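Lipase-esterase related protein (Clostridium acetobutylicum, PDB 3E0X) is of unknown function but has the alpha/beta-hydrolase fold and is probably a hydrolase, as its lipase-esterase relatives are. Local coordinates at residues F32-K37 / S154-E159; N72-S77 / K84-I89; I97-A102 / D182-I187; Y206-K211 / L219-T224. All blocks are in the same frame, centred on the assembly; numbering follows the deposited sequence. Where two conformers were deposited one is given.

Contact 1. Residues F32-K37 / S154-E159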
# COMPACT_ATOMS: atom_id res chain seq x y z
N PHE A 32 -5.66 -4.37 -6.22
CA PHE A 32 -4.75 -5.53 -6.28
C PHE A 32 -5.22 -6.64 -7.22
O PHE A 32 -4.65 -7.71 -7.23
CB PHE A 32 -4.55 -6.07 -4.86
CG PHE A 32 -3.72 -5.17 -3.98
CD1 PHE A 32 -2.37 -4.97 -4.25
CD2 PHE A 32 -4.29 -4.56 -2.86
CE1 PHE A 32 -1.58 -4.17 -3.40
CE2 PHE A 32 -3.51 -3.77 -2.01
CZ PHE A 32 -2.15 -3.56 -2.31
N GLY A 33 -6.25 -6.36 -8.03
CA GLY A 33 -6.88 -7.39 -8.84
C GLY A 33 -5.97 -8.10 -9.81
O GLY A 33 -6.16 -9.28 -10.11
N GLU A 34 -5.00 -7.38 -10.37
CA GLU A 34 -4.03 -8.04 -11.24
C GLU A 34 -2.94 -8.74 -10.46
O GLU A 34 -2.57 -9.85 -10.78
CB GLU A 34 -3.40 -7.06 -12.23
CG GLU A 34 -4.36 -6.56 -13.27
CD GLU A 34 -5.08 -7.69 -14.04
OE1 GLU A 34 -4.41 -8.48 -14.72
OE2 GLU A 34 -6.33 -7.75 -13.97
N LEU A 35 -2.44 -8.08 -9.40
CA LEU A 35 -1.32 -8.62 -8.66
C LEU A 35 -1.69 -9.94 -8.01
O LEU A 35 -0.90 -10.88 -7.99
CB LEU A 35 -0.87 -7.60 -7.61
CG LEU A 35 0.40 -7.96 -6.85
CD1 LEU A 35 1.57 -8.06 -7.80
CD2 LEU A 35 0.68 -6.97 -5.74
N GLU A 36 -2.93 -10.03 -7.52
CA GLU A 36 -3.35 -11.27 -6.87
C GLU A 36 -3.34 -12.47 -7.84
O GLU A 36 -3.19 -13.61 -7.42
CB GLU A 36 -4.70 -11.10 -6.17
CG GLU A 36 -5.88 -10.98 -7.09
CD GLU A 36 -7.15 -10.70 -6.34
OE1 GLU A 36 -7.25 -9.63 -5.71
OE2 GLU A 36 -8.05 -11.56 -6.35
N LYS A 37 -3.45 -12.22 -9.14
CA LYS A 37 -3.44 -13.32 -10.11
C LYS A 37 -2.12 -14.12 -10.15
O LYS A 37 -2.09 -15.27 -10.61
CB LYS A 37 -3.80 -12.82 -11.52
CG LYS A 37 -5.16 -12.18 -11.63
CD LYS A 37 -5.35 -11.64 -13.04
CE LYS A 37 -6.77 -11.14 -13.26
NZ LYS A 37 -6.90 -10.59 -14.62
N SER A 154 -5.14 -0.35 -17.12
CA SER A 154 -5.14 0.90 -16.38
C SER A 154 -6.52 1.51 -16.41
O SER A 154 -7.01 2.02 -15.39
CB SER A 154 -4.09 1.85 -16.95
OG SER A 154 -2.78 1.32 -16.70
N GLU A 155 -7.18 1.47 -17.57
CA GLU A 155 -8.51 2.04 -17.66
C GLU A 155 -9.45 1.38 -16.65
O GLU A 155 -10.17 2.04 -15.93
CB GLU A 155 -9.07 1.90 -19.07
CG GLU A 155 -10.43 2.54 -19.16
CD GLU A 155 -10.91 2.75 -20.59
OE1 GLU A 155 -10.30 2.20 -21.53
OE2 GLU A 155 -11.90 3.49 -20.75
N LYS A 156 -9.41 0.05 -16.62
CA LYS A 156 -10.24 -0.74 -15.72
C LYS A 156 -9.95 -0.42 -14.24
O LYS A 156 -10.86 -0.19 -13.44
CB LYS A 156 -9.97 -2.23 -15.99
CG LYS A 156 -10.76 -3.18 -15.14
CD LYS A 156 -10.26 -4.61 -15.32
CE LYS A 156 -10.96 -5.53 -14.34
NZ LYS A 156 -10.58 -6.96 -14.53
N TYR A 157 -8.67 -0.42 -13.87
CA TYR A 157 -8.38 -0.26 -12.46
C TYR A 157 -8.48 1.17 -11.96
O TYR A 157 -8.79 1.40 -10.78
CB TYR A 157 -7.05 -0.91 -12.07
CG TYR A 157 -7.20 -2.41 -12.08
CD1 TYR A 157 -7.71 -3.09 -10.96
CD2 TYR A 157 -6.90 -3.16 -13.22
CE1 TYR A 157 -7.88 -4.48 -10.98
CE2 TYR A 157 -7.07 -4.55 -13.25
CZ TYR A 157 -7.56 -5.21 -12.11
OH TYR A 157 -7.71 -6.58 -12.13
N PHE A 158 -8.28 2.13 -12.86
CA PHE A 158 -8.54 3.51 -12.47
C PHE A 158 -10.00 3.70 -12.06
O PHE A 158 -10.30 4.49 -11.15
CB PHE A 158 -8.12 4.49 -13.57
CG PHE A 158 -7.92 5.90 -13.08
CD1 PHE A 158 -6.87 6.21 -12.23
CD2 PHE A 158 -8.77 6.92 -13.48
CE1 PHE A 158 -6.66 7.52 -11.76
CE2 PHE A 158 -8.59 8.22 -13.02
CZ PHE A 158 -7.52 8.53 -12.17
N GLU A 159 -10.91 2.97 -12.70
CA GLU A 159 -12.35 3.07 -12.37
C GLU A 159 -12.69 2.44 -11.02
O GLU A 159 -13.77 2.68 -10.50
CB GLU A 159 -13.22 2.49 -13.51
CG GLU A 159 -14.59 1.87 -13.12
CD GLU A 159 -15.74 2.88 -12.96
OE1 GLU A 159 -15.73 3.95 -13.62
OE2 GLU A 159 -16.68 2.58 -12.17
O HOH W 1 -8.20 -7.85 -15.81
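Glu34 and Tyr157 meet through similar first torsions: in each, CG stands anti to the carbonyl carbon and beside the backbone N (chi1 -69° in Glu34, -72° in Tyr157). A bend at chi2 of Glu34 (-53°) then swings its carboxylate to the edge of the tyrosine ring, where the two side chains cross at about a right angle. Tyr157 OH donates to Glu34 OE2 over 2.6 Å, and OE2 receives it on its anti lone pair, the one turned from the other carboxylate oxygen. The same OE2 takes a salt bridge from its own segment, Lys37 NZ to Glu34 OE2 at 3.0 Å, arriving on the syn side. A water is its third partner: it donates to Glu34 OE2 and accepts from Lys156 NZ at 2.8 Å, joining two opposite charges whose own atoms, Glu34 OE2 and Lys156 NZ, stay 4.4 Å apart. One carboxylate oxygen is thus gripped three times, and the two lysines probably stabilise its negative charge. Beside this polar cluster Gly33 lies against the ring obliquely, its CA 3.7 Å from Tyr157 CE1. With no side chain on Gly33, the phenol lies directly against its backbone. The contact ties the loop between strands 18-22 and 43-47 to helix 152-158, one of the helices between strands 109-115 and 191-196, consistent with the cap of alpha/beta hydrolases. The Tyr157 side chain is about 9 Å from the bound ortho-xylene. Glu34 touches Ala234 at the start of helix 234-242, Tyr157 also packs on Phe228 and Val231, and the next residue, Phe158, packs on helix 139-146.

Contact 2. Residues N72-S77 / K84-I89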
# COMPACT_ATOMS: atom_id res chain seq x y z
N ASN A 72 -4.84 -3.81 14.70
CA ASN A 72 -5.99 -4.44 15.36
C ASN A 72 -6.50 -5.62 14.55
O ASN A 72 -6.81 -6.68 15.10
CB ASN A 72 -7.07 -3.38 15.59
CG ASN A 72 -8.33 -3.93 16.19
OD1 ASN A 72 -8.28 -4.62 17.21
ND2 ASN A 72 -9.47 -3.60 15.59
N PHE A 73 -6.55 -5.46 13.23
CA PHE A 73 -6.99 -6.54 12.34
C PHE A 73 -6.02 -7.73 12.46
O PHE A 73 -6.43 -8.88 12.63
CB PHE A 73 -7.05 -6.05 10.87
CG PHE A 73 -7.55 -7.09 9.92
CD1 PHE A 73 -8.92 -7.25 9.69
CD2 PHE A 73 -6.65 -7.97 9.28
CE1 PHE A 73 -9.37 -8.26 8.82
CE2 PHE A 73 -7.10 -8.94 8.41
CZ PHE A 73 -8.46 -9.09 8.19
N ILE A 74 -4.73 -7.47 12.32
CA ILE A 74 -3.77 -8.57 12.36
C ILE A 74 -3.89 -9.37 13.68
O ILE A 74 -3.93 -10.61 13.68
CB ILE A 74 -2.35 -8.06 12.19
CG1 ILE A 74 -2.17 -7.52 10.77
CG2 ILE A 74 -1.33 -9.16 12.50
CD1 ILE A 74 -0.92 -6.60 10.60
N THR A 75 -3.96 -8.65 14.79
CA THR A 75 -3.93 -9.28 16.09
C THR A 75 -5.22 -10.03 16.38
O THR A 75 -5.20 -11.10 17.01
CB THR A 75 -3.65 -8.21 17.15
OG1 THR A 75 -2.34 -7.69 16.91
CG2 THR A 75 -3.69 -8.79 18.58
N ASN A 76 -6.34 -9.50 15.88
CA ASN A 76 -7.66 -9.95 16.34
C ASN A 76 -8.56 -10.65 15.34
O ASN A 76 -9.47 -11.36 15.75
CB ASN A 76 -8.41 -8.79 17.02
CG ASN A 76 -7.70 -8.31 18.26
OD1 ASN A 76 -7.50 -9.07 19.22
ND2 ASN A 76 -7.28 -7.05 18.24
N SER A 77 -8.33 -10.49 14.03
CA SER A 77 -9.17 -11.17 13.04
C SER A 77 -8.96 -12.67 13.10
O SER A 77 -7.82 -13.15 13.30
CB SER A 77 -8.84 -10.69 11.62
OG SER A 77 -9.60 -11.41 10.65
N LYS A 84 1.28 -17.64 11.46
CA LYS A 84 2.59 -17.40 12.04
C LYS A 84 3.61 -16.77 11.10
O LYS A 84 4.70 -16.38 11.54
CB LYS A 84 3.14 -18.72 12.59
CG LYS A 84 2.29 -19.39 13.70
CD LYS A 84 2.12 -18.56 14.95
CE LYS A 84 1.18 -19.33 15.91
NZ LYS A 84 0.72 -18.52 17.09
N ASN A 85 3.27 -16.67 9.81
CA ASN A 85 4.21 -16.12 8.82
C ASN A 85 3.53 -15.13 7.88
O ASN A 85 3.27 -15.44 6.70
CB ASN A 85 4.88 -17.25 8.03
CG ASN A 85 5.94 -16.73 7.07
OD1 ASN A 85 6.51 -15.67 7.28
ND2 ASN A 85 6.20 -17.49 6.01
N ILE A 86 3.25 -13.94 8.41
CA ILE A 86 2.57 -12.90 7.64
C ILE A 86 3.56 -11.95 6.99
O ILE A 86 4.45 -11.40 7.67
CB ILE A 86 1.56 -12.10 8.52
CG1 ILE A 86 0.53 -13.04 9.14
CG2 ILE A 86 0.83 -11.06 7.70
CD1 ILE A 86 -0.33 -12.39 10.22
N THR A 87 3.40 -11.75 5.67
CA THR A 87 4.09 -10.69 4.95
C THR A 87 3.07 -9.62 4.61
O THR A 87 2.01 -9.93 4.08
CB THR A 87 4.73 -11.22 3.64
OG1 THR A 87 5.68 -12.24 3.98
CG2 THR A 87 5.45 -10.10 2.88
N LEU A 88 3.39 -8.38 4.96
CA LEU A 88 2.52 -7.27 4.62
C LEU A 88 2.95 -6.69 3.29
O LEU A 88 4.15 -6.53 3.03
CB LEU A 88 2.61 -6.16 5.68
CG LEU A 88 2.37 -6.58 7.12
CD1 LEU A 88 2.52 -5.32 8.01
CD2 LEU A 88 1.01 -7.23 7.29
N ILE A 89 1.97 -6.41 2.44
CA ILE A 89 2.20 -5.82 1.12
C ILE A 89 1.41 -4.52 1.10
O ILE A 89 0.18 -4.57 1.07
CB ILE A 89 1.61 -6.76 0.01
CG1 ILE A 89 2.19 -8.18 0.11
CG2 ILE A 89 1.79 -6.14 -1.37
CD1 ILE A 89 3.66 -8.29 -0.23
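This is a small, fully buried apolar contact between a helix and the central sheet of the alpha/beta-hydrolase fold: Ile74, near the C-terminal end of helix 63-76, reaches to Ile86 and Leu88 of strand 86-91. No hydrogen bond crosses, and methyl groups do all the touching. The two branches of Ile74 divide the work. Its CG1 lies beside the backbone N (chi1 -67°) and chi2 is extended at 163°, which carries CD1 outward until it meets Leu88 CD2 tip to tip at 3.9 Å. Its CG2, anti to the backbone N, takes the other neighbour, with Ile74 CG2 4.1 Å from Ile86 CD1; here the two isoleucines slide past one another in opposite directions. Ile86 and Leu88 are two residues apart on the strand, so both send their side chains to the same side of the sheet, and one helix residue can bridge them. The intervening Thr87 turns to the other side. The helix backbone is still 9.0 Å away at the nearest pair, Ile74 CA to Ile86 CA, a gap spanned by these side chains. Ile74 O accepts from Thr80 OG1 in the turn that leads back to the strand. Strand 86-91 runs between strands 18-22 and 109-115, and at its end lies a GxSxG pattern consistent with a nucleophile elbow. Around the contact, Ile74 and Leu88 both also pack on Leu20 of strand 18-22 and on Val101 of helix 93-102, while Leu88 reaches Val109 and Val112 of strand 109-115.

Contact 3. Residues I97-A102 / D182-I187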
# COMPACT_ATOMS: atom_id res chain seq x y z
N ILE A 97 1.76 2.69 5.74
CA ILE A 97 1.00 1.98 6.78
C ILE A 97 1.74 0.71 7.20
O ILE A 97 1.88 0.43 8.41
CB ILE A 97 -0.44 1.68 6.32
CG1 ILE A 97 -1.22 2.99 6.17
CG2 ILE A 97 -1.13 0.74 7.30
CD1 ILE A 97 -2.51 2.82 5.37
N VAL A 98 2.22 -0.07 6.22
CA VAL A 98 2.84 -1.35 6.58
C VAL A 98 4.19 -1.15 7.27
O VAL A 98 4.58 -1.95 8.13
CB VAL A 98 2.89 -2.40 5.44
CG1 VAL A 98 1.47 -2.70 4.98
CG2 VAL A 98 3.76 -1.89 4.26
N LEU A 99 4.91 -0.07 6.91
CA LEU A 99 6.11 0.28 7.66
C LEU A 99 5.74 0.63 9.11
O LEU A 99 6.43 0.22 10.07
CB LEU A 99 6.82 1.45 6.97
CG LEU A 99 7.40 1.10 5.59
CD1 LEU A 99 7.80 2.39 4.85
CD2 LEU A 99 8.60 0.13 5.72
N GLY A 100 4.64 1.37 9.29
CA GLY A 100 4.19 1.70 10.65
C GLY A 100 3.79 0.46 11.44
O GLY A 100 4.04 0.35 12.64
N VAL A 101 3.15 -0.50 10.76
CA VAL A 101 2.77 -1.77 11.42
C VAL A 101 4.01 -2.57 11.82
O VAL A 101 4.05 -3.17 12.92
CB VAL A 101 1.80 -2.60 10.56
CG1 VAL A 101 1.49 -3.92 11.27
CG2 VAL A 101 0.52 -1.80 10.37
N ALA A 102 5.03 -2.57 10.96
CA ALA A 102 6.27 -3.25 11.31
C ALA A 102 6.80 -2.71 12.65
O ALA A 102 7.30 -3.47 13.47
CB ALA A 102 7.31 -3.04 10.22
N ASP A 182 12.56 8.68 10.66
CA ASP A 182 13.54 8.55 11.74
C ASP A 182 13.25 7.35 12.64
O ASP A 182 13.98 7.07 13.59
CB ASP A 182 13.72 9.87 12.51
CG ASP A 182 12.51 10.28 13.33
OD1 ASP A 182 11.53 9.52 13.44
OD2 ASP A 182 12.55 11.41 13.88
N ASN A 183 12.19 6.60 12.32
CA ASN A 183 11.90 5.35 13.02
C ASN A 183 12.21 4.10 12.21
O ASN A 183 12.17 2.99 12.74
CB ASN A 183 10.46 5.31 13.50
CG ASN A 183 10.26 6.07 14.78
OD1 ASN A 183 9.44 6.98 14.84
ND2 ASN A 183 11.04 5.73 15.81
N LEU A 184 12.53 4.29 10.92
CA LEU A 184 12.79 3.13 10.05
C LEU A 184 13.92 2.26 10.58
O LEU A 184 13.86 1.04 10.47
CB LEU A 184 13.12 3.58 8.62
CG LEU A 184 11.98 4.22 7.80
CD1 LEU A 184 12.51 4.76 6.49
CD2 LEU A 184 10.81 3.23 7.63
N LYS A 185 14.92 2.89 11.20
CA LYS A 185 16.05 2.16 11.78
C LYS A 185 15.64 1.19 12.87
O LYS A 185 16.43 0.31 13.24
CB LYS A 185 17.08 3.14 12.33
CG LYS A 185 16.61 3.99 13.50
CD LYS A 185 17.81 4.56 14.27
CE LYS A 185 17.42 4.87 15.69
NZ LYS A 185 18.61 5.12 16.57
N ASN A 186 14.44 1.36 13.41
CA ASN A 186 13.94 0.52 14.49
C ASN A 186 13.19 -0.72 14.00
O ASN A 186 12.74 -1.52 14.82
CB ASN A 186 13.07 1.35 15.44
CG ASN A 186 13.84 2.47 16.12
OD1 ASN A 186 13.39 3.63 16.17
ND2 ASN A 186 15.02 2.15 16.61
N ILE A 187 13.03 -0.86 12.69
CA ILE A 187 12.35 -2.04 12.16
C ILE A 187 13.31 -3.22 12.20
O ILE A 187 14.40 -3.16 11.60
CB ILE A 187 11.84 -1.80 10.73
CG1 ILE A 187 10.68 -0.78 10.76
CG2 ILE A 187 11.38 -3.12 10.11
CD1 ILE A 187 10.21 -0.28 9.38
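Leu99 and Ala102, three residues apart on helix 93-102, receive the side chains of Leu184 and Ile187 in apolar contact. Leu99 splits its two methyls between them: Leu99 CD1 lies 4.2 Å from Leu184 CD2, and Leu99 CD2 lies 4.0 Å from Ile187 CD1, where the side chains cross at about a right angle. Ile187 is the more involved partner. Its CG1 stands beside the backbone N (chi1 -68°), and an extended chi2 of 171° pushes CD1 along the helix as far as the backbone, 3.9 Å from Leu99 O. Ala102 CB lies against the same side chain, 4.1 Å from Ile187 CG2 and about as far from its CG1 and CD1. At the small Ala102 the main chains come nearest, with Ala102 CA and Ile187 CA 6.3 Å apart. In the alpha/beta-hydrolase fold, helix 93-102 follows the strand that ends in the GxSxG pattern, here a probable nucleophile elbow; the segment 182-187 belongs to the return from helix 165-177 to strand 191-196, so its side chains cover this helix on the way back to the sheet. Leu99 also packs on Ile210 of helix 204-213, Leu184 on Ala119 and Ile187 on Leu103.

Polar bonds are confined to each segment. In the return segment, Asn186 N bonds to Asn183 O and Ile187 N to Leu184 O, forming a compact turn. Across it Asn183 ND2 donates to Asn186 OD1 at 3.2 Å, with an N-H...O angle of 160° and the donor lying in the carbonyl plane.

Contact 4. Residues Y206-K211 / L219-T224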
# COMPACT_ATOMS: atom_id res chain seq x y z
N TYR A 206 12.04 8.13 -2.35
CA TYR A 206 11.39 7.72 -1.10
C TYR A 206 11.71 6.26 -0.80
O TYR A 206 11.88 5.88 0.36
CB TYR A 206 9.88 7.90 -1.19
CG TYR A 206 9.38 9.29 -1.47
CD1 TYR A 206 10.12 10.45 -1.14
CD2 TYR A 206 8.12 9.45 -2.04
CE1 TYR A 206 9.61 11.72 -1.40
CE2 TYR A 206 7.61 10.70 -2.29
CZ TYR A 206 8.35 11.84 -1.98
OH TYR A 206 7.83 13.10 -2.21
N SER A 207 11.76 5.42 -1.82
CA SER A 207 12.09 4.01 -1.67
C SER A 207 13.57 3.82 -1.35
O SER A 207 13.95 2.90 -0.60
CB SER A 207 11.67 3.24 -2.91
OG SER A 207 10.26 3.00 -2.89
N GLU A 208 14.41 4.71 -1.90
CA GLU A 208 15.85 4.66 -1.57
C GLU A 208 16.07 4.96 -0.07
O GLU A 208 16.98 4.41 0.56
CB GLU A 208 16.65 5.63 -2.45
CG GLU A 208 16.73 5.18 -3.91
CD GLU A 208 17.86 4.18 -4.21
OE1 GLU A 208 18.46 3.62 -3.27
OE2 GLU A 208 18.14 3.94 -5.42
N ILE A 209 15.28 5.86 0.50
CA ILE A 209 15.39 6.15 1.92
C ILE A 209 15.01 4.91 2.75
O ILE A 209 15.67 4.57 3.73
CB ILE A 209 14.54 7.40 2.33
CG1 ILE A 209 15.20 8.68 1.79
CG2 ILE A 209 14.36 7.45 3.82
CD1 ILE A 209 14.30 9.85 1.85
N ILE A 210 13.96 4.19 2.34
CA ILE A 210 13.60 2.96 3.07
C ILE A 210 14.78 1.97 3.06
O ILE A 210 15.16 1.40 4.11
CB ILE A 210 12.33 2.31 2.46
CG1 ILE A 210 11.13 3.21 2.68
CG2 ILE A 210 12.10 0.87 3.05
CD1 ILE A 210 9.92 2.83 1.82
N LYS A 211 15.37 1.78 1.88
CA LYS A 211 16.51 0.86 1.75
C LYS A 211 17.66 1.33 2.63
O LYS A 211 18.30 0.52 3.31
CB LYS A 211 16.96 0.76 0.30
CG LYS A 211 18.26 -0.02 0.09
CD LYS A 211 17.99 -1.50 -0.05
CE LYS A 211 19.29 -2.29 -0.17
NZ LYS A 211 19.91 -2.44 1.18
N LEU A 219 15.74 -3.44 -2.40
CA LEU A 219 15.12 -2.42 -3.24
C LEU A 219 15.09 -2.93 -4.67
O LEU A 219 16.11 -3.43 -5.17
CB LEU A 219 15.90 -1.11 -3.13
CG LEU A 219 15.54 -0.05 -4.16
CD1 LEU A 219 14.13 0.48 -3.91
CD2 LEU A 219 16.57 1.06 -4.09
N LYS A 220 13.92 -2.85 -5.31
CA LYS A 220 13.82 -3.13 -6.75
C LYS A 220 13.26 -1.91 -7.46
O LYS A 220 12.17 -1.43 -7.10
CB LYS A 220 12.94 -4.33 -7.04
CG LYS A 220 12.55 -4.45 -8.52
CD LYS A 220 13.75 -4.80 -9.40
CE LYS A 220 13.31 -4.92 -10.84
NZ LYS A 220 14.40 -5.39 -11.74
N ILE A 221 14.00 -1.40 -8.45
CA ILE A 221 13.54 -0.26 -9.24
C ILE A 221 13.24 -0.75 -10.66
O ILE A 221 14.15 -1.18 -11.37
CB ILE A 221 14.57 0.89 -9.28
CG1 ILE A 221 14.94 1.35 -7.86
CG2 ILE A 221 14.04 2.04 -10.11
CD1 ILE A 221 16.18 2.26 -7.82
N PHE A 222 11.98 -0.73 -11.04
CA PHE A 222 11.60 -0.98 -12.44
C PHE A 222 11.83 0.29 -13.26
O PHE A 222 11.64 1.40 -12.74
CB PHE A 222 10.13 -1.39 -12.54
CG PHE A 222 9.87 -2.78 -12.06
CD1 PHE A 222 9.87 -3.85 -12.96
CD2 PHE A 222 9.58 -3.04 -10.72
CE1 PHE A 222 9.62 -5.16 -12.52
CE2 PHE A 222 9.33 -4.34 -10.28
CZ PHE A 222 9.35 -5.39 -11.17
N GLU A 223 12.23 0.15 -14.53
CA GLU A 223 12.49 1.33 -15.34
C GLU A 223 11.22 2.15 -15.54
O GLU A 223 11.24 3.37 -15.42
CB GLU A 223 13.10 0.95 -16.69
CG GLU A 223 13.75 2.10 -17.45
CD GLU A 223 14.59 1.62 -18.63
OE1 GLU A 223 14.75 0.38 -18.77
OE2 GLU A 223 15.10 2.47 -19.39
N THR A 224 10.10 1.47 -15.81
CA THR A 224 8.86 2.15 -16.14
C THR A 224 7.64 1.55 -15.43
O THR A 224 7.75 0.52 -14.75
CB THR A 224 8.60 2.10 -17.67
OG1 THR A 224 8.41 0.73 -18.06
CG2 THR A 224 9.76 2.72 -18.46
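Leu219 packs against helix 204-213 and is overlapped by three of its residues, one per part of the side chain. Its CG stands anti to the backbone N (chi1 168°), and the two methyls spread across the helix, CD1 to Ser207 and CD2 to Glu208. CD1 meets the buried serine, with Ser207 CB 3.8 Å from Leu219 CD1. CD2 lies against the carboxylate of Glu208, whose OE1 is 3.3 Å from Leu219 CD2. Closer to the strand backbone, the aliphatic chain of Lys211 crosses the leucine, Lys211 CD lying 3.7 Å from Leu219 CB. Glu208 is bent at chi2 (-85°), which folds its carboxylate back over the strand so that OE2 also touches the next residue on the helix-facing side of the strand, at 3.5 Å from Ile221 CD1. These carboxylate contacts are with methyl groups, and no hydrogen bond crosses the contact. It lies at the protein surface: Glu208 is exposed, Lys211 and both strand residues partly so. Helix and strand run nearly antiparallel, at 161°, with their axes 9.1 Å apart. That is the second half of a beta-alpha-beta crossover, strand 191-196, helix 204-213, strand 217-222. Lys211 O accepts from Ser217 OG in the turn between them. Strand 217-222 is the outermost on this side of the sheet; Lys220 and Phe222 pair with strand 191-196 and pack on Glu240 of helix 234-242, while Ser207 also rests on Ala193 and Val195.

How the contacts relate
Contacts 2 and 4 pin a helix to the same sheet, 25 Å apart by their centres, at strand 86-91 in its interior and strand 217-222 at its edge. Contact 3 lies between them, 15 Å from contact 2 and 16 Å from contact 4, and touches both, Val101 meeting Ile74 and Leu99 meeting Ile210. Thus helices 63-76, 93-102 and 204-213 pack in succession. Contact 1, 27 Å from contact 3 on the opposite side of the chain's centre, meets contact 2 through Phe32 and joins a loop to the helical region between strands 109-115 and 191-196, while the others join helices and connections to the sheet. Along the chain it encloses contact 2 and alternates with contact 3; contact 4 comes last.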